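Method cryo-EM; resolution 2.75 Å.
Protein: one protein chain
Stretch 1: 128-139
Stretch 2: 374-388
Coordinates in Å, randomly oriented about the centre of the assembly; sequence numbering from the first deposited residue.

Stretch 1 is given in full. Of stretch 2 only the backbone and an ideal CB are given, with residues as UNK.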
# COMPACT_ATOMS: atom_id res chain seq x y z
N LEU A 128 -35.55 -0.07 -13.64
CA LEU A 128 -36.06 -1.31 -14.19
C LEU A 128 -35.16 -1.83 -15.30
O LEU A 128 -34.89 -3.04 -15.37
CB LEU A 128 -37.49 -1.12 -14.71
CG LEU A 128 -38.53 -0.78 -13.65
CD1 LEU A 128 -39.90 -0.65 -14.29
CD2 LEU A 128 -38.54 -1.83 -12.56
N TYR A 129 -34.68 -0.94 -16.17
CA TYR A 129 -33.69 -1.33 -17.16
C TYR A 129 -32.49 -1.98 -16.49
O TYR A 129 -32.02 -3.04 -16.91
CB TYR A 129 -33.25 -0.11 -17.98
CG TYR A 129 -34.34 0.55 -18.79
CD1 TYR A 129 -35.51 -0.13 -19.11
CD2 TYR A 129 -34.20 1.85 -19.24
CE1 TYR A 129 -36.50 0.48 -19.86
CE2 TYR A 129 -35.18 2.46 -19.99
CZ TYR A 129 -36.33 1.77 -20.29
OH TYR A 129 -37.32 2.38 -21.04
N SER A 130 -32.01 -1.37 -15.40
CA SER A 130 -30.86 -1.89 -14.68
C SER A 130 -31.13 -3.23 -14.03
O SER A 130 -30.19 -3.88 -13.57
CB SER A 130 -30.40 -0.89 -13.62
OG SER A 130 -29.21 -1.33 -13.00
N SER A 131 -32.40 -3.66 -13.96
CA SER A 131 -32.74 -4.98 -13.48
C SER A 131 -33.14 -5.93 -14.60
O SER A 131 -33.29 -7.13 -14.34
CB SER A 131 -33.88 -4.91 -12.46
OG SER A 131 -33.51 -4.15 -11.33
N PHE A 132 -33.34 -5.43 -15.82
CA PHE A 132 -33.86 -6.29 -16.87
C PHE A 132 -32.76 -7.07 -17.58
O PHE A 132 -32.69 -8.30 -17.48
CB PHE A 132 -34.66 -5.46 -17.88
CG PHE A 132 -35.20 -6.25 -19.02
CD1 PHE A 132 -35.92 -7.41 -18.79
CD2 PHE A 132 -34.99 -5.85 -20.32
CE1 PHE A 132 -36.42 -8.15 -19.84
CE2 PHE A 132 -35.49 -6.58 -21.38
CZ PHE A 132 -36.20 -7.73 -21.14
N VAL A 133 -31.88 -6.37 -18.29
CA VAL A 133 -30.94 -7.03 -19.19
C VAL A 133 -29.77 -7.65 -18.43
O VAL A 133 -29.43 -8.81 -18.70
CB VAL A 133 -30.44 -6.06 -20.28
CG1 VAL A 133 -29.28 -6.67 -21.03
CG2 VAL A 133 -31.57 -5.72 -21.23
N PRO A 134 -29.12 -6.96 -17.48
CA PRO A 134 -28.01 -7.62 -16.77
C PRO A 134 -28.42 -8.90 -16.07
O PRO A 134 -27.64 -9.87 -16.08
CB PRO A 134 -27.54 -6.54 -15.78
CG PRO A 134 -28.63 -5.56 -15.72
CD PRO A 134 -29.25 -5.55 -17.06
N VAL A 135 -29.62 -8.96 -15.50
CA VAL A 135 -30.05 -10.17 -14.79
C VAL A 135 -30.04 -11.36 -15.74
O VAL A 135 -29.40 -12.39 -15.47
CB VAL A 135 -31.43 -9.96 -14.15
CG1 VAL A 135 -32.04 -11.29 -13.78
CG2 VAL A 135 -31.30 -9.09 -12.92
N PHE A 136 -30.71 -11.23 -16.89
CA PHE A 136 -30.66 -12.30 -17.89
C PHE A 136 -29.23 -12.63 -18.27
O PHE A 136 -28.90 -13.79 -18.52
CB PHE A 136 -31.45 -11.92 -19.14
CG PHE A 136 -32.93 -11.99 -18.98
CD1 PHE A 136 -33.62 -11.01 -18.29
CD2 PHE A 136 -33.65 -13.04 -19.53
CE1 PHE A 136 -34.99 -11.09 -18.15
CE2 PHE A 136 -35.01 -13.12 -19.39
CZ PHE A 136 -35.69 -12.14 -18.70
N VAL A 137 -28.36 -11.62 -18.33
CA VAL A 137 -26.97 -11.90 -18.64
C VAL A 137 -26.31 -12.62 -17.47
O VAL A 137 -25.61 -13.63 -17.66
CB VAL A 137 -26.22 -10.61 -19.01
CG1 VAL A 137 -24.77 -10.91 -19.26
CG2 VAL A 137 -26.84 -10.00 -20.25
N TYR A 138 -26.55 -12.15 -16.25
CA TYR A 138 -25.86 -12.74 -15.11
C TYR A 138 -26.24 -14.21 -14.94
O TYR A 138 -25.37 -15.06 -14.71
CB TYR A 138 -26.17 -11.97 -13.83
CG TYR A 138 -25.41 -12.48 -12.64
CD1 TYR A 138 -24.09 -12.12 -12.44
CD2 TYR A 138 -26.00 -13.33 -11.72
CE1 TYR A 138 -23.38 -12.58 -11.36
CE2 TYR A 138 -25.30 -13.80 -10.63
CZ TYR A 138 -23.99 -13.42 -10.46
OH TYR A 138 -23.28 -13.88 -9.37
N ALA A 139 -27.52 -14.53 -15.09
CA ALA A 139 -27.96 -15.91 -14.97
C ALA A 139 -27.28 -16.82 -15.97
O ALA A 139 -27.23 -18.04 -15.75
CB ALA A 139 -29.48 -15.99 -15.14
N UNK A 374 -19.36 -8.87 -17.41
CA UNK A 374 -20.12 -9.13 -18.63
C UNK A 374 -21.55 -8.63 -18.49
O UNK A 374 -22.10 -8.02 -19.42
CB UNK A 374 -20.11 -10.62 -18.96
N UNK A 375 -22.16 -8.86 -17.33
CA UNK A 375 -23.51 -8.37 -17.09
C UNK A 375 -23.57 -6.85 -17.18
O UNK A 375 -24.49 -6.29 -17.80
CB UNK A 375 -24.01 -8.84 -15.72
N UNK A 376 -22.59 -6.17 -16.59
CA UNK A 376 -22.57 -4.71 -16.64
C UNK A 376 -22.37 -4.21 -18.07
O UNK A 376 -23.00 -3.22 -18.47
CB UNK A 376 -21.47 -4.16 -15.73
N UNK A 377 -21.50 -4.86 -18.84
CA UNK A 377 -21.26 -4.43 -20.21
C UNK A 377 -22.53 -4.55 -21.05
O UNK A 377 -22.91 -3.63 -21.78
CB UNK A 377 -20.13 -5.25 -20.84
N UNK A 378 -23.21 -5.69 -20.94
CA UNK A 378 -24.45 -5.86 -21.70
C UNK A 378 -25.54 -4.91 -21.22
O UNK A 378 -26.30 -4.37 -22.04
CB UNK A 378 -24.94 -7.31 -21.60
N UNK A 379 -25.64 -4.68 -19.91
CA UNK A 379 -26.60 -3.71 -19.42
C UNK A 379 -26.33 -2.32 -19.96
O UNK A 379 -27.27 -1.59 -20.31
CB UNK A 379 -26.59 -3.69 -17.89
N UNK A 380 -25.06 -1.92 -20.03
CA UNK A 380 -24.72 -0.64 -20.63
C UNK A 380 -25.13 -0.60 -22.09
O UNK A 380 -25.66 0.41 -22.57
CB UNK A 380 -23.22 -0.37 -20.49
N UNK A 381 -24.90 -1.69 -22.81
CA UNK A 381 -25.38 -1.76 -24.19
C UNK A 381 -26.89 -1.67 -24.29
O UNK A 381 -27.40 -1.31 -25.35
CB UNK A 381 -24.90 -3.06 -24.84
N UNK A 382 -27.62 -1.99 -23.22
CA UNK A 382 -29.08 -1.92 -23.23
C UNK A 382 -29.59 -0.90 -22.22
O UNK A 382 -30.60 -1.13 -21.55
CB UNK A 382 -29.68 -3.30 -22.93
N UNK A 383 -28.91 0.23 -22.10
CA UNK A 383 -29.37 1.39 -21.32
C UNK A 383 -29.61 1.03 -19.85
O UNK A 383 -30.72 1.14 -19.33
CB UNK A 383 -30.65 1.96 -21.93
N UNK A 384 -28.53 0.63 -19.17
CA UNK A 384 -28.58 0.33 -17.75
C UNK A 384 -27.39 0.96 -17.05
O UNK A 384 -26.33 1.16 -17.65
CB UNK A 384 -28.61 -1.18 -17.51
N UNK A 385 -27.56 1.26 -15.77
CA UNK A 385 -26.51 1.82 -14.93
C UNK A 385 -26.01 0.77 -13.95
O UNK A 385 -26.69 -0.24 -13.73
CB UNK A 385 -27.02 3.05 -14.18
N UNK A 386 -24.82 0.94 -13.36
CA UNK A 386 -24.11 -0.20 -12.76
C UNK A 386 -24.96 -0.98 -11.76
O UNK A 386 -25.67 -0.40 -10.94
CB UNK A 386 -22.84 0.29 -12.06
N UNK A 387 -24.86 -2.30 -11.84
CA UNK A 387 -25.62 -3.20 -10.99
C UNK A 387 -24.69 -4.22 -10.37
O UNK A 387 -23.89 -4.85 -11.07
CB UNK A 387 -26.73 -3.89 -11.78
N UNK A 388 -24.78 -4.39 -9.05
CA UNK A 388 -23.98 -5.38 -8.34
C UNK A 388 -24.86 -6.25 -7.45
O UNK A 388 -26.09 -6.13 -7.49
CB UNK A 388 -22.90 -4.69 -7.51

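Stretch 2 is helical from 374 to 381, then loop; its helix axis approaches that of stretch 1 to 8.0 Å, at 136° between N-to-C directions.

At position 374 CA-to-CB points sideways, and the ideal CB lies 4.7 Å from Val137 CG1. A medium apolar side chain could close that gap, though polar ones are not excluded. The residue is Val374, whose CG1 reaches Val137 CG1 at 3.8 Å.

Position 375 is tighter. Its CA is 4.6 Å from the CA of Pro134, and its ideal CB is 3.8 Å from Pro134 O and 4.2 Å from Val137 CG1. Crowding at CB favours a small residue: alanine, glycine or perhaps serine. It is Ala375; its CB packs 4.2 Å from Pro134 CB and 4.3 Å from Tyr138 CB.

Positions 376 and 377 direct CB away from stretch 1, which therefore selects little. They are Asn376 and Ile377. Asn376 works within its own stretch: its OD1 accepts a hydrogen bond from the backbone N of 387 (3.1 Å, 174° at the hydrogen), tying the loop back to the helix.

At 378 CB points toward stretch 1, 3.6 Å from Val137 CG2 and 4.4 Å from Val133 CG1. Two valines offer a hydrophobic surface, suited to leucine, isoleucine, valine or methionine. Leu378 is found, with chi1 -86° and chi2 -64°, its CB making these contacts.

Position 379 has ordinary helical angles (-61/-41), so phi and psi do not demand glycine. Space favours it: an ideal CB would fall 3.4 Å from Pro134 CD, tight for two carbons, so glycine suits best and alanine would fit only with a small adjustment. Gly379 leaves its CA 4.0 Å from Pro134 CD.

Positions 380 and 381 place no ideal CB within 5.5 Å of stretch 1 and are weakly constrained by it. Ser380 donates from OG to Asn376 O (2.6 Å); Leu381 does not touch stretch 1.

Position 382 leaves helical angles (-118/40), with CB toward stretch 1 and 3.5 Å from Val133 CG2. An apolar or aromatic residue fits. It is Phe382, which meets that methyl through its CB.

At 383 phi and psi are both positive (59/62), a left-handed conformation easiest for glycine, asparagine or aspartate. Ser383 adopts it; its backbone O lies 3.1 Å from Tyr129 CB.

At 384 CB points toward stretch 1, only 3.7 Å from Ser130 CA and 3.9 Å from Tyr129 O, which argues for a small residue. Ala384 fills the site, its CB also 4.4 Å from Pro134 CD.

Position 385 sends CB sideways, 5.0 Å from Ser130 OG, while its backbone O accepts a hydrogen bond from that OG at 2.8 Å. Because the carbonyl makes the bond, many side chains would serve. Tyr385, chi1 86°, sets one ring face over Ser130 OG, with CD1 3.9 Å from Ser130 CB.

Position 386 points away, and phi -54 permits proline; it is Pro386.

At 387 CB faces Ser130 OG at 3.8 Å, favouring something small. Ala387 fits.

Position 388 is out of reach and unconstrained by stretch 1: Thr388.

Stretch 2 (374-388) VANILGSLFSAYPAT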
# COMPACT_ATOMS: atom_id res chain seq x y z
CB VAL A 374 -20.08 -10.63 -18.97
CG1 VAL A 374 -21.07 -10.96 -20.07
CG2 VAL A 374 -18.68 -11.03 -19.39
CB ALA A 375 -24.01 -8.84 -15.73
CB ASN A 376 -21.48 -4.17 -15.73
CG ASN A 376 -21.95 -3.98 -14.31
OD1 ASN A 376 -23.00 -3.39 -14.08
ND2 ASN A 376 -21.18 -4.47 -13.35
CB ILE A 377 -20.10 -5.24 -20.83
CG1 ILE A 377 -18.76 -4.78 -20.25
CG2 ILE A 377 -20.10 -5.11 -22.34
CD1 ILE A 377 -17.61 -5.66 -20.64
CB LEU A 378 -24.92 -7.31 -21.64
CG LEU A 378 -24.33 -8.28 -22.67
CD1 LEU A 378 -24.74 -7.87 -24.07
CD2 LEU A 378 -22.83 -8.39 -22.57
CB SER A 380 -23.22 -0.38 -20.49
OG SER A 380 -22.79 -0.72 -19.19
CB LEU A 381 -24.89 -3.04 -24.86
CG LEU A 381 -23.39 -3.16 -25.09
CD1 LEU A 381 -23.10 -4.31 -26.04
CD2 LEU A 381 -22.83 -1.86 -25.64
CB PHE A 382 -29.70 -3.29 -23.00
CG PHE A 382 -29.79 -4.12 -24.23
CD1 PHE A 382 -30.89 -4.04 -25.06
CD2 PHE A 382 -28.76 -4.98 -24.58
CE1 PHE A 382 -30.98 -4.81 -26.20
CE2 PHE A 382 -28.84 -5.75 -25.72
CZ PHE A 382 -29.95 -5.66 -26.53
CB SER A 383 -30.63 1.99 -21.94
OG SER A 383 -30.47 2.21 -23.33
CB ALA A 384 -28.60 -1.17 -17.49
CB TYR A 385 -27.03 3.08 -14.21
CG TYR A 385 -27.76 2.88 -12.90
CD1 TYR A 385 -29.13 2.68 -12.87
CD2 TYR A 385 -27.08 2.96 -11.70
CE1 TYR A 385 -29.80 2.52 -11.67
CE2 TYR A 385 -27.74 2.80 -10.50
CZ TYR A 385 -29.09 2.58 -10.49
OH TYR A 385 -29.75 2.42 -9.30
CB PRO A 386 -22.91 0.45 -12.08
CG PRO A 386 -22.68 1.69 -12.82
CD PRO A 386 -24.03 2.18 -13.24
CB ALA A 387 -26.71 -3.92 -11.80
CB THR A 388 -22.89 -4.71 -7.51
OG1 THR A 388 -23.49 -3.77 -6.60
CG2 THR A 388 -21.90 -3.98 -8.40
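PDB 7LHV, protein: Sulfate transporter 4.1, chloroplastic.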